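Local coordinates for protein (endonuclease) (Salmonella typhimurium, PDB 1BYR) that is an endonuclease of the phospholipase D-like (PLD) superfamily, with a mixed beta-sheet packed between helices and two copies in its assembly, at residues A26-M32 against V97-N102; M32-S36 against I92-V97; S36-I42 against N111-E117; V56-I60 against W141-W145. All blocks are in the same frame, centred on the assembly; numbering follows the deposited sequence.

Strand 29-34 runs through the first two contacts: interaction 1 pairs its beginning with strand 97-100, and interaction 2 follows the same pairing into the loop 92-97, sharing M32 and V97. The HxKx4D signature of PLD-like proteins is thereby split, H94 and K96 falling in interaction 2 and D101 in interaction 1, whose centres are about 15 Å apart. Interaction 3 continues from S36 to two helix starts, and its F112 packs under M32 of interactions 1 and 2. Interaction 4 adds the neighbouring strand 55-61 and a covering helix; its centre is about 9 Å from that of interaction 2, and M32 O meets W141 NE1 at 3.0 Å.

Interaction 1 (A26-M32 against V97-N102); sequences AKTSIRM and VIIVDN
D101, the aspartate of the HxKx4D signature of PLD-like proteins, lies just past strand 97-100 and gathers backbone N-H groups from the turn K27 to S29. Its CG stands anti to its own carbonyl carbon (chi1 -66°), which swings both oxygens over to that turn. OD2 receives K27 N at 2.9 Å on its syn lone pair. OD1 takes two more: T28 N from above the carboxylate plane, and S29 N, 2.8 Å away, almost end-on to the C-O bond. A short acid suits a tight turn with so many amides to satisfy. Beyond it the strands run antiparallel, and R31 and I99 form a hydrogen-bonded pair. On the face with I30 and V100, M32 stretches out fully, CG opposite its backbone N (chi1 -177°), and lies alongside I98 until its CE meets I98 CD1 at 3.9 Å. A26 CB presses tightly on V100 CG1 at 3.5 Å, a fit suited to a short methyl. R31 turns to the other face, CB against I99 CB, and its guanidinium goes on to a salt bridge with D55. A water accepts from N102 N, touches S29 OG and donates to I99 O at 2.9 Å.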
# COMPACT_ATOMS: atom_id res chain seq x y z
N ALA A 26 -19.56 -1.91 5.67
CA ALA A 26 -20.22 -0.80 4.99
C ALA A 26 -21.74 -0.82 5.12
O ALA A 26 -22.41 -1.80 4.77
CB ALA A 26 -19.83 -0.78 3.52
N LYS A 27 -22.28 0.28 5.63
CA LYS A 27 -23.73 0.42 5.79
C LYS A 27 -24.31 1.40 4.77
O LYS A 27 -25.48 1.34 4.46
CB LYS A 27 -24.07 0.93 7.20
CG LYS A 27 -23.40 0.15 8.33
CD LYS A 27 -23.97 -1.25 8.47
CE LYS A 27 -23.62 -1.86 9.83
NZ LYS A 27 -22.15 -1.87 10.14
N THR A 28 -23.46 2.28 4.24
CA THR A 28 -23.93 3.26 3.28
C THR A 28 -23.12 3.39 1.99
O THR A 28 -23.68 3.46 0.90
CB THR A 28 -24.04 4.64 3.92
OG1 THR A 28 -22.74 5.07 4.35
CG2 THR A 28 -24.97 4.61 5.13
N SER A 29 -21.79 3.42 2.09
CA SER A 29 -21.00 3.56 0.86
C SER A 29 -19.63 2.90 0.83
O SER A 29 -19.02 2.62 1.86
CB SER A 29 -20.82 5.05 0.51
OG SER A 29 -20.15 5.74 1.55
N ILE A 30 -19.17 2.67 -0.39
CA ILE A 30 -17.88 2.08 -0.65
C ILE A 30 -17.36 2.73 -1.92
O ILE A 30 -18.04 2.74 -2.95
CB ILE A 30 -17.99 0.56 -0.90
CG1 ILE A 30 -18.29 -0.16 0.41
CG2 ILE A 30 -16.69 0.03 -1.49
CD1 ILE A 30 -18.16 -1.67 0.30
N ARG A 31 -16.17 3.32 -1.84
CA ARG A 31 -15.53 3.95 -2.99
C ARG A 31 -14.20 3.22 -3.07
O ARG A 31 -13.36 3.42 -2.21
CB ARG A 31 -15.31 5.44 -2.74
CG ARG A 31 -16.59 6.29 -2.81
CD ARG A 31 -17.31 6.11 -4.14
NE ARG A 31 -18.54 6.88 -4.21
CZ ARG A 31 -19.76 6.37 -4.07
NH1 ARG A 31 -19.93 5.07 -3.86
NH2 ARG A 31 -20.82 7.16 -4.17
N MET A 32 -14.04 2.37 -4.07
CA MET A 32 -12.83 1.57 -4.22
C MET A 32 -11.92 1.90 -5.41
O MET A 32 -12.40 2.25 -6.49
CB MET A 32 -13.23 0.09 -4.29
CG MET A 32 -12.08 -0.91 -4.36
SD MET A 32 -12.80 -2.55 -4.44
CE MET A 32 -11.50 -3.58 -4.02
N VAL A 97 -7.15 0.82 -2.54
CA VAL A 97 -7.88 1.53 -1.50
C VAL A 97 -9.38 1.27 -1.46
O VAL A 97 -10.04 1.15 -2.50
CB VAL A 97 -7.69 3.06 -1.70
CG1 VAL A 97 -8.67 3.85 -0.81
CG2 VAL A 97 -6.24 3.46 -1.44
N ILE A 98 -9.92 1.17 -0.25
CA ILE A 98 -11.35 1.00 -0.04
C ILE A 98 -11.78 2.04 1.00
O ILE A 98 -11.33 2.01 2.14
CB ILE A 98 -11.73 -0.42 0.48
CG1 ILE A 98 -11.32 -1.49 -0.53
CG2 ILE A 98 -13.24 -0.51 0.68
CD1 ILE A 98 -11.75 -2.91 -0.16
N ILE A 99 -12.62 2.99 0.56
CA ILE A 99 -13.13 4.02 1.44
C ILE A 99 -14.56 3.60 1.82
O ILE A 99 -15.43 3.49 0.95
CB ILE A 99 -13.18 5.40 0.73
CG1 ILE A 99 -11.80 5.75 0.17
CG2 ILE A 99 -13.63 6.47 1.71
CD1 ILE A 99 -11.86 6.74 -0.98
N VAL A 100 -14.79 3.37 3.10
CA VAL A 100 -16.09 2.91 3.59
C VAL A 100 -16.90 3.94 4.41
O VAL A 100 -16.39 4.56 5.36
CB VAL A 100 -15.90 1.63 4.44
CG1 VAL A 100 -17.24 1.08 4.93
CG2 VAL A 100 -15.16 0.59 3.61
N ASP A 101 -18.15 4.14 4.00
CA ASP A 101 -19.05 5.04 4.70
C ASP A 101 -18.51 6.45 4.93
O ASP A 101 -18.81 7.09 5.94
CB ASP A 101 -19.48 4.39 6.03
CG ASP A 101 -20.33 3.14 5.82
OD1 ASP A 101 -20.82 2.94 4.69
OD2 ASP A 101 -20.50 2.34 6.76
N ASN A 102 -17.72 6.94 3.98
CA ASN A 102 -17.16 8.28 4.05
C ASN A 102 -16.34 8.63 5.30
O ASN A 102 -16.05 9.79 5.54
CB ASN A 102 -18.29 9.30 3.89
CG ASN A 102 -17.78 10.70 3.59
OD1 ASN A 102 -17.44 11.02 2.44
ND2 ASN A 102 -17.71 11.54 4.61
O HOH W 1 -17.18 5.76 1.27

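Interaction 2 (M32-S36 against I92-V97); sequences MMAYS and IQHDKV
M33 and V97 are an antiparallel hydrogen-bonded pair, M33 N giving to V97 O at 2.8 Å and V97 N returning to M33 O, while residues 92-96, the loop leading into that strand, bend through an inverse gamma turn centred on Q93. M33 runs straight to SD and then bends (chi3 85°), which lays its CE 3.6 Å from D95 OD1; the two side chains point the same way, and a flexible thioether fits such a flank well. D95 itself is held at its tip by H140 and by S121 of the second subunit. Y35 starts out toward the loop. I92 CG2 sits over one ring face, 4.0 Å from the centroid and 28° off the normal, a CH-pi contact suited to a branched aliphatic residue. The H94 ring meets Y35 obliquely, with planes 52° apart and the CD2 atoms of the two rings 3.9 Å from each other. K96 travels beside Y35, and its bends bring NZ within 2.9 Å of H94 O, to which it donates. H94 and K96 belong to the HxKx4D signature, and H94 ND1 is hydrogen-bonded to E122 of the second subunit. H94 is thus held from the second subunit and K96 from within its own loop, consistent with an active site of the PLD family that lies near the subunit interface.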
# COMPACT_ATOMS: atom_id res chain seq x y z
N MET A 32 -14.04 2.37 -4.07
CA MET A 32 -12.83 1.57 -4.22
C MET A 32 -11.92 1.90 -5.41
O MET A 32 -12.40 2.25 -6.49
CB MET A 32 -13.23 0.09 -4.29
CG MET A 32 -12.08 -0.91 -4.36
SD MET A 32 -12.80 -2.55 -4.44
CE MET A 32 -11.50 -3.58 -4.02
N MET A 33 -10.61 1.77 -5.18
CA MET A 33 -9.59 2.01 -6.20
C MET A 33 -8.77 0.73 -6.21
O MET A 33 -8.39 0.22 -5.15
CB MET A 33 -8.64 3.17 -5.79
CG MET A 33 -9.29 4.53 -5.52
SD MET A 33 -8.07 5.84 -5.15
CE MET A 33 -7.61 6.39 -6.78
N ALA A 34 -8.47 0.20 -7.39
CA ALA A 34 -7.69 -1.01 -7.45
C ALA A 34 -6.78 -1.06 -8.66
O ALA A 34 -7.05 -0.44 -9.68
CB ALA A 34 -8.61 -2.21 -7.47
N TYR A 35 -5.69 -1.80 -8.53
CA TYR A 35 -4.77 -2.02 -9.64
C TYR A 35 -5.31 -3.39 -10.07
O TYR A 35 -6.45 -3.47 -10.52
CB TYR A 35 -3.33 -2.11 -9.13
CG TYR A 35 -2.32 -2.54 -10.16
CD1 TYR A 35 -2.42 -2.14 -11.48
CD2 TYR A 35 -1.25 -3.35 -9.80
CE1 TYR A 35 -1.48 -2.54 -12.43
CE2 TYR A 35 -0.30 -3.76 -10.73
CZ TYR A 35 -0.42 -3.35 -12.05
OH TYR A 35 0.53 -3.74 -12.97
N SER A 36 -4.55 -4.46 -9.92
CA SER A 36 -5.07 -5.79 -10.27
C SER A 36 -6.35 -6.06 -9.48
O SER A 36 -6.34 -6.07 -8.26
CB SER A 36 -4.03 -6.84 -9.94
OG SER A 36 -2.79 -6.41 -10.41
N ILE A 92 0.18 3.67 -14.42
CA ILE A 92 -0.42 2.67 -13.53
C ILE A 92 -1.28 3.33 -12.44
O ILE A 92 -0.78 4.20 -11.72
CB ILE A 92 0.65 1.80 -12.78
CG1 ILE A 92 1.63 1.15 -13.77
CG2 ILE A 92 -0.06 0.69 -11.97
CD1 ILE A 92 2.54 0.15 -13.10
N GLN A 93 -2.57 2.99 -12.36
CA GLN A 93 -3.42 3.50 -11.28
C GLN A 93 -3.12 2.43 -10.24
O GLN A 93 -3.81 1.41 -10.15
CB GLN A 93 -4.91 3.48 -11.64
CG GLN A 93 -5.71 4.49 -10.83
CD GLN A 93 -7.19 4.15 -10.75
OE1 GLN A 93 -7.60 3.28 -10.01
NE2 GLN A 93 -7.98 4.84 -11.53
N HIS A 94 -2.07 2.67 -9.47
CA HIS A 94 -1.57 1.71 -8.48
C HIS A 94 -2.22 1.59 -7.10
O HIS A 94 -1.88 0.68 -6.34
CB HIS A 94 -0.05 1.95 -8.33
CG HIS A 94 0.72 0.77 -7.84
ND1 HIS A 94 1.40 0.76 -6.65
CD2 HIS A 94 0.90 -0.47 -8.38
CE1 HIS A 94 1.99 -0.41 -6.47
NE2 HIS A 94 1.69 -1.17 -7.51
N ASP A 95 -3.15 2.49 -6.77
CA ASP A 95 -3.82 2.46 -5.46
C ASP A 95 -4.61 1.19 -5.19
O ASP A 95 -5.25 0.64 -6.10
CB ASP A 95 -4.80 3.64 -5.32
CG ASP A 95 -4.16 4.98 -5.61
OD1 ASP A 95 -4.17 5.39 -6.79
OD2 ASP A 95 -3.66 5.62 -4.66
N LYS A 96 -4.58 0.73 -3.94
CA LYS A 96 -5.34 -0.44 -3.49
C LYS A 96 -6.03 0.16 -2.27
O LYS A 96 -5.57 0.05 -1.13
CB LYS A 96 -4.40 -1.60 -3.07
CG LYS A 96 -3.34 -1.95 -4.11
CD LYS A 96 -2.02 -1.20 -3.82
CE LYS A 96 -0.80 -1.88 -4.44
NZ LYS A 96 -0.95 -2.03 -5.91
N VAL A 97 -7.15 0.82 -2.54
CA VAL A 97 -7.88 1.53 -1.50
C VAL A 97 -9.38 1.27 -1.46
O VAL A 97 -10.04 1.15 -2.50
CB VAL A 97 -7.69 3.06 -1.70
CG1 VAL A 97 -8.67 3.85 -0.81
CG2 VAL A 97 -6.24 3.46 -1.44

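Interaction 3 (S36-I42 against N111-E117); sequences SFTAPDI and NFTKAAE
T113 meets S36 and T38 where the chain leaves two loops to begin two helices. From T113 CB, which lies 3.6 Å from T38 OG1, the branches part. The methyl CG2 packs tightly on S36 CB at 3.4 Å and also touches T38 OG1. The hydroxyl OG1, tucked between the backbone N and the carbonyl carbon (chi1 69°), turns back to its own helix and accepts from A116 N at 3.0 Å, a capping bond. Threonine serves both needs, a polar branch for the helix end and an apolar one for the neighbouring loop. T38 OG1, by contrast, is buried with no polar partner in the model.

Next to T113 the carbonyl of F112 grips the other loop. F112 O takes T38 N at 3.0 Å, nearly along the C=O axis, and A39 N at 2.9 Å from 37° above the carbonyl plane. A water donates to S36 O at 2.9 Å and accepts from N111 ND2 and F112 N, which ties the two loops together further. The F112 side chain reaches toward the sheet, where M32 and A34 lie against it and I42 CG2 approaches the ring obliquely, 4.3 Å from F112 CD1. R16 forms a salt bridge with E117 and packs on D41, though the spacing of those two acids is doubtful. Two helix starts lie side by side here, with A39 and T113 as the N-cap residues.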
# COMPACT_ATOMS: atom_id res chain seq x y z
N SER A 36 -4.55 -4.46 -9.92
CA SER A 36 -5.07 -5.79 -10.27
C SER A 36 -6.35 -6.06 -9.48
O SER A 36 -6.34 -6.07 -8.26
CB SER A 36 -4.03 -6.84 -9.94
OG SER A 36 -2.79 -6.41 -10.41
N PHE A 37 -7.45 -6.31 -10.21
CA PHE A 37 -8.78 -6.52 -9.63
C PHE A 37 -9.26 -7.93 -10.01
O PHE A 37 -9.92 -8.09 -11.04
CB PHE A 37 -9.68 -5.42 -10.22
CG PHE A 37 -11.05 -5.32 -9.62
CD1 PHE A 37 -11.23 -4.84 -8.33
CD2 PHE A 37 -12.17 -5.64 -10.38
CE1 PHE A 37 -12.52 -4.68 -7.81
CE2 PHE A 37 -13.46 -5.48 -9.87
CZ PHE A 37 -13.63 -5.01 -8.58
N THR A 38 -8.95 -8.93 -9.19
CA THR A 38 -9.32 -10.32 -9.53
C THR A 38 -9.85 -11.29 -8.45
O THR A 38 -10.50 -12.28 -8.79
CB THR A 38 -8.12 -11.06 -10.20
OG1 THR A 38 -7.07 -11.23 -9.23
CG2 THR A 38 -7.57 -10.28 -11.38
N ALA A 39 -9.56 -11.03 -7.18
CA ALA A 39 -9.98 -11.95 -6.11
C ALA A 39 -11.48 -12.25 -6.00
O ALA A 39 -12.27 -11.38 -5.60
CB ALA A 39 -9.46 -11.45 -4.76
N PRO A 40 -11.89 -13.49 -6.31
CA PRO A 40 -13.32 -13.84 -6.23
C PRO A 40 -13.96 -13.51 -4.88
O PRO A 40 -15.08 -13.01 -4.84
CB PRO A 40 -13.34 -15.34 -6.54
CG PRO A 40 -12.11 -15.56 -7.37
CD PRO A 40 -11.08 -14.63 -6.77
N ASP A 41 -13.25 -13.78 -3.79
CA ASP A 41 -13.74 -13.50 -2.44
C ASP A 41 -14.08 -12.02 -2.24
O ASP A 41 -15.10 -11.68 -1.62
CB ASP A 41 -12.70 -13.92 -1.41
CG ASP A 41 -11.47 -13.04 -1.44
OD1 ASP A 41 -10.74 -13.06 -2.45
OD2 ASP A 41 -11.25 -12.31 -0.45
N ILE A 42 -13.23 -11.14 -2.77
CA ILE A 42 -13.43 -9.70 -2.68
C ILE A 42 -14.67 -9.29 -3.50
O ILE A 42 -15.49 -8.47 -3.05
CB ILE A 42 -12.17 -8.93 -3.24
CG1 ILE A 42 -10.93 -9.31 -2.43
CG2 ILE A 42 -12.38 -7.41 -3.16
CD1 ILE A 42 -11.01 -8.91 -0.98
N ASN A 111 -3.01 -6.01 -2.88
CA ASN A 111 -3.78 -5.88 -4.12
C ASN A 111 -4.96 -6.82 -3.95
O ASN A 111 -4.89 -7.79 -3.20
CB ASN A 111 -3.00 -6.33 -5.35
CG ASN A 111 -2.08 -5.27 -5.87
OD1 ASN A 111 -0.86 -5.38 -5.75
ND2 ASN A 111 -2.64 -4.23 -6.44
N PHE A 112 -6.04 -6.56 -4.66
CA PHE A 112 -7.22 -7.38 -4.53
C PHE A 112 -7.15 -8.58 -5.46
O PHE A 112 -7.91 -8.72 -6.43
CB PHE A 112 -8.46 -6.51 -4.76
CG PHE A 112 -8.47 -5.28 -3.89
CD1 PHE A 112 -8.63 -5.39 -2.52
CD2 PHE A 112 -8.23 -4.02 -4.43
CE1 PHE A 112 -8.52 -4.27 -1.69
CE2 PHE A 112 -8.12 -2.92 -3.61
CZ PHE A 112 -8.27 -3.04 -2.24
N THR A 113 -6.20 -9.44 -5.13
CA THR A 113 -5.91 -10.65 -5.88
C THR A 113 -5.66 -11.81 -4.96
O THR A 113 -5.43 -11.65 -3.76
CB THR A 113 -4.63 -10.50 -6.72
OG1 THR A 113 -3.50 -10.44 -5.82
CG2 THR A 113 -4.68 -9.24 -7.56
N LYS A 114 -5.67 -12.98 -5.58
CA LYS A 114 -5.42 -14.25 -4.92
C LYS A 114 -3.95 -14.29 -4.41
O LYS A 114 -3.67 -14.65 -3.24
CB LYS A 114 -5.68 -15.40 -5.93
CG LYS A 114 -6.67 -15.04 -7.10
CD LYS A 114 -6.18 -13.89 -8.05
CE LYS A 114 -4.94 -14.21 -8.90
NZ LYS A 114 -3.66 -13.71 -8.29
N ALA A 115 -3.01 -13.91 -5.27
CA ALA A 115 -1.60 -13.90 -4.90
C ALA A 115 -1.39 -13.00 -3.68
O ALA A 115 -0.61 -13.33 -2.79
CB ALA A 115 -0.75 -13.42 -6.07
N ALA A 116 -2.10 -11.88 -3.63
CA ALA A 116 -1.99 -10.95 -2.50
C ALA A 116 -2.52 -11.54 -1.18
O ALA A 116 -2.03 -11.20 -0.09
CB ALA A 116 -2.76 -9.68 -2.82
N GLU A 117 -3.52 -12.41 -1.29
CA GLU A 117 -4.14 -13.03 -0.13
C GLU A 117 -3.42 -14.25 0.43
O GLU A 117 -3.37 -14.45 1.65
CB GLU A 117 -5.57 -13.50 -0.48
CG GLU A 117 -6.44 -12.44 -1.15
CD GLU A 117 -7.87 -12.93 -1.46
OE1 GLU A 117 -8.02 -14.05 -2.01
OE2 GLU A 117 -8.83 -12.19 -1.17
O HOH W 2 -5.38 -4.05 -6.47

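Interaction 4 (V56-I60 against W141-W145); sequences VKIVI and WQDRW
V59, on the inner strand 55-61, lies between two tryptophans one helical turn apart, W141 and W145, where helix 131-146 covers one face of the sheet. The axes of the short segments, strand 56-60 and helix 141-145, pass 8.6 Å apart at 67°. W141 has CG anti to its backbone N (chi1 179°), and this extends the indole toward the strand: NE1 stands 3.5 Å from V59 CG2, and CZ2 meets K57 CB at 3.6 Å. The N-H itself goes to M32 O on the next strand, so a tryptophan brings both bulk and a donor. W145 turns its benzo edge to the backbone, with CZ3 3.3 Å from I58 O and the oxygen in the ring plane. V59 CG1 is modelled too near this indole for the spacing to be trusted.

In the alpha/beta/alpha layering of PLD-like domains this helix lies across the sheet from helices 40-51 and 68-79, with I58 facing that other side. The two indoles also lean on each other: W145 CB sits 3.6 Å above one face of W141, offset to its rim, and W141 CH2 lies over a face of W145. K57, fully stretched, runs along the same side, its CD 4.3 Å from W145 CZ2. R144 leads away from the strand, its NH1 in a salt bridge with D143 OD2 at 2.7 Å, and in another with E12 of the second subunit.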
# COMPACT_ATOMS: atom_id res chain seq x y z
N VAL A 56 -22.02 1.32 -3.84
CA VAL A 56 -20.68 0.92 -4.25
C VAL A 56 -20.25 1.42 -5.64
O VAL A 56 -20.96 1.22 -6.63
CB VAL A 56 -20.55 -0.64 -4.23
CG1 VAL A 56 -19.09 -1.06 -4.49
CG2 VAL A 56 -21.04 -1.20 -2.89
N LYS A 57 -19.09 2.08 -5.71
CA LYS A 57 -18.55 2.56 -6.98
C LYS A 57 -17.05 2.22 -7.01
O LYS A 57 -16.33 2.40 -6.02
CB LYS A 57 -18.78 4.07 -7.14
CG LYS A 57 -20.25 4.43 -7.38
CD LYS A 57 -20.41 5.86 -7.83
CE LYS A 57 -21.86 6.32 -7.75
NZ LYS A 57 -22.02 7.77 -8.12
N ILE A 58 -16.58 1.72 -8.15
CA ILE A 58 -15.20 1.29 -8.29
C ILE A 58 -14.45 1.78 -9.53
O ILE A 58 -15.00 1.79 -10.63
CB ILE A 58 -15.16 -0.26 -8.29
CG1 ILE A 58 -16.05 -0.78 -7.16
CG2 ILE A 58 -13.73 -0.78 -8.17
CD1 ILE A 58 -16.23 -2.29 -7.16
N VAL A 59 -13.20 2.22 -9.35
CA VAL A 59 -12.37 2.65 -10.48
C VAL A 59 -11.10 1.85 -10.40
O VAL A 59 -10.42 1.84 -9.37
CB VAL A 59 -12.00 4.15 -10.43
CG1 VAL A 59 -13.18 4.97 -10.88
CG2 VAL A 59 -11.56 4.54 -9.03
N ILE A 60 -10.78 1.14 -11.48
CA ILE A 60 -9.58 0.31 -11.50
C ILE A 60 -8.65 0.65 -12.65
O ILE A 60 -9.04 1.32 -13.61
CB ILE A 60 -9.97 -1.18 -11.61
CG1 ILE A 60 -10.49 -1.48 -13.02
CG2 ILE A 60 -11.05 -1.50 -10.59
CD1 ILE A 60 -11.02 -2.92 -13.20
N TRP A 141 -10.08 9.57 -4.95
CA TRP A 141 -10.90 8.59 -5.65
C TRP A 141 -11.72 9.25 -6.77
O TRP A 141 -11.79 8.75 -7.90
CB TRP A 141 -11.86 7.91 -4.66
CG TRP A 141 -12.76 6.91 -5.31
CD1 TRP A 141 -12.55 5.58 -5.44
CD2 TRP A 141 -13.99 7.19 -5.99
NE1 TRP A 141 -13.56 5.00 -6.17
CE2 TRP A 141 -14.46 5.97 -6.52
CE3 TRP A 141 -14.74 8.36 -6.21
CZ2 TRP A 141 -15.65 5.88 -7.26
CZ3 TRP A 141 -15.92 8.27 -6.95
CH2 TRP A 141 -16.36 7.03 -7.47
N GLN A 142 -12.34 10.39 -6.44
CA GLN A 142 -13.17 11.14 -7.36
C GLN A 142 -12.43 11.62 -8.60
O GLN A 142 -12.96 11.57 -9.72
CB GLN A 142 -13.77 12.33 -6.63
CG GLN A 142 -14.87 13.01 -7.40
CD GLN A 142 -16.08 12.15 -7.54
OE1 GLN A 142 -16.54 11.85 -8.64
NE2 GLN A 142 -16.62 11.71 -6.41
N ASP A 143 -11.20 12.09 -8.40
CA ASP A 143 -10.39 12.56 -9.51
C ASP A 143 -10.07 11.43 -10.50
O ASP A 143 -10.09 11.63 -11.71
CB ASP A 143 -9.08 13.17 -8.99
CG ASP A 143 -8.23 13.70 -10.09
OD1 ASP A 143 -8.50 14.83 -10.54
OD2 ASP A 143 -7.29 12.99 -10.52
N ARG A 144 -9.76 10.25 -9.98
CA ARG A 144 -9.45 9.10 -10.82
C ARG A 144 -10.71 8.57 -11.49
O ARG A 144 -10.68 8.21 -12.66
CB ARG A 144 -8.80 8.00 -9.98
CG ARG A 144 -7.27 8.14 -9.77
CD ARG A 144 -6.81 9.59 -9.52
NE ARG A 144 -5.40 9.64 -9.09
CZ ARG A 144 -4.74 10.76 -8.80
NH1 ARG A 144 -5.34 11.94 -8.89
NH2 ARG A 144 -3.48 10.69 -8.37
N TRP A 145 -11.81 8.52 -10.75
CA TRP A 145 -13.09 8.06 -11.30
C TRP A 145 -13.55 8.96 -12.46
O TRP A 145 -13.93 8.47 -13.53
CB TRP A 145 -14.15 8.06 -10.19
CG TRP A 145 -15.57 7.93 -10.67
CD1 TRP A 145 -16.45 8.95 -10.94
CD2 TRP A 145 -16.30 6.72 -10.92
NE1 TRP A 145 -17.66 8.45 -11.33
CE2 TRP A 145 -17.59 7.08 -11.33
CE3 TRP A 145 -15.97 5.36 -10.84
CZ2 TRP A 145 -18.57 6.13 -11.66
CZ3 TRP A 145 -16.94 4.42 -11.16
CH2 TRP A 145 -18.22 4.81 -11.57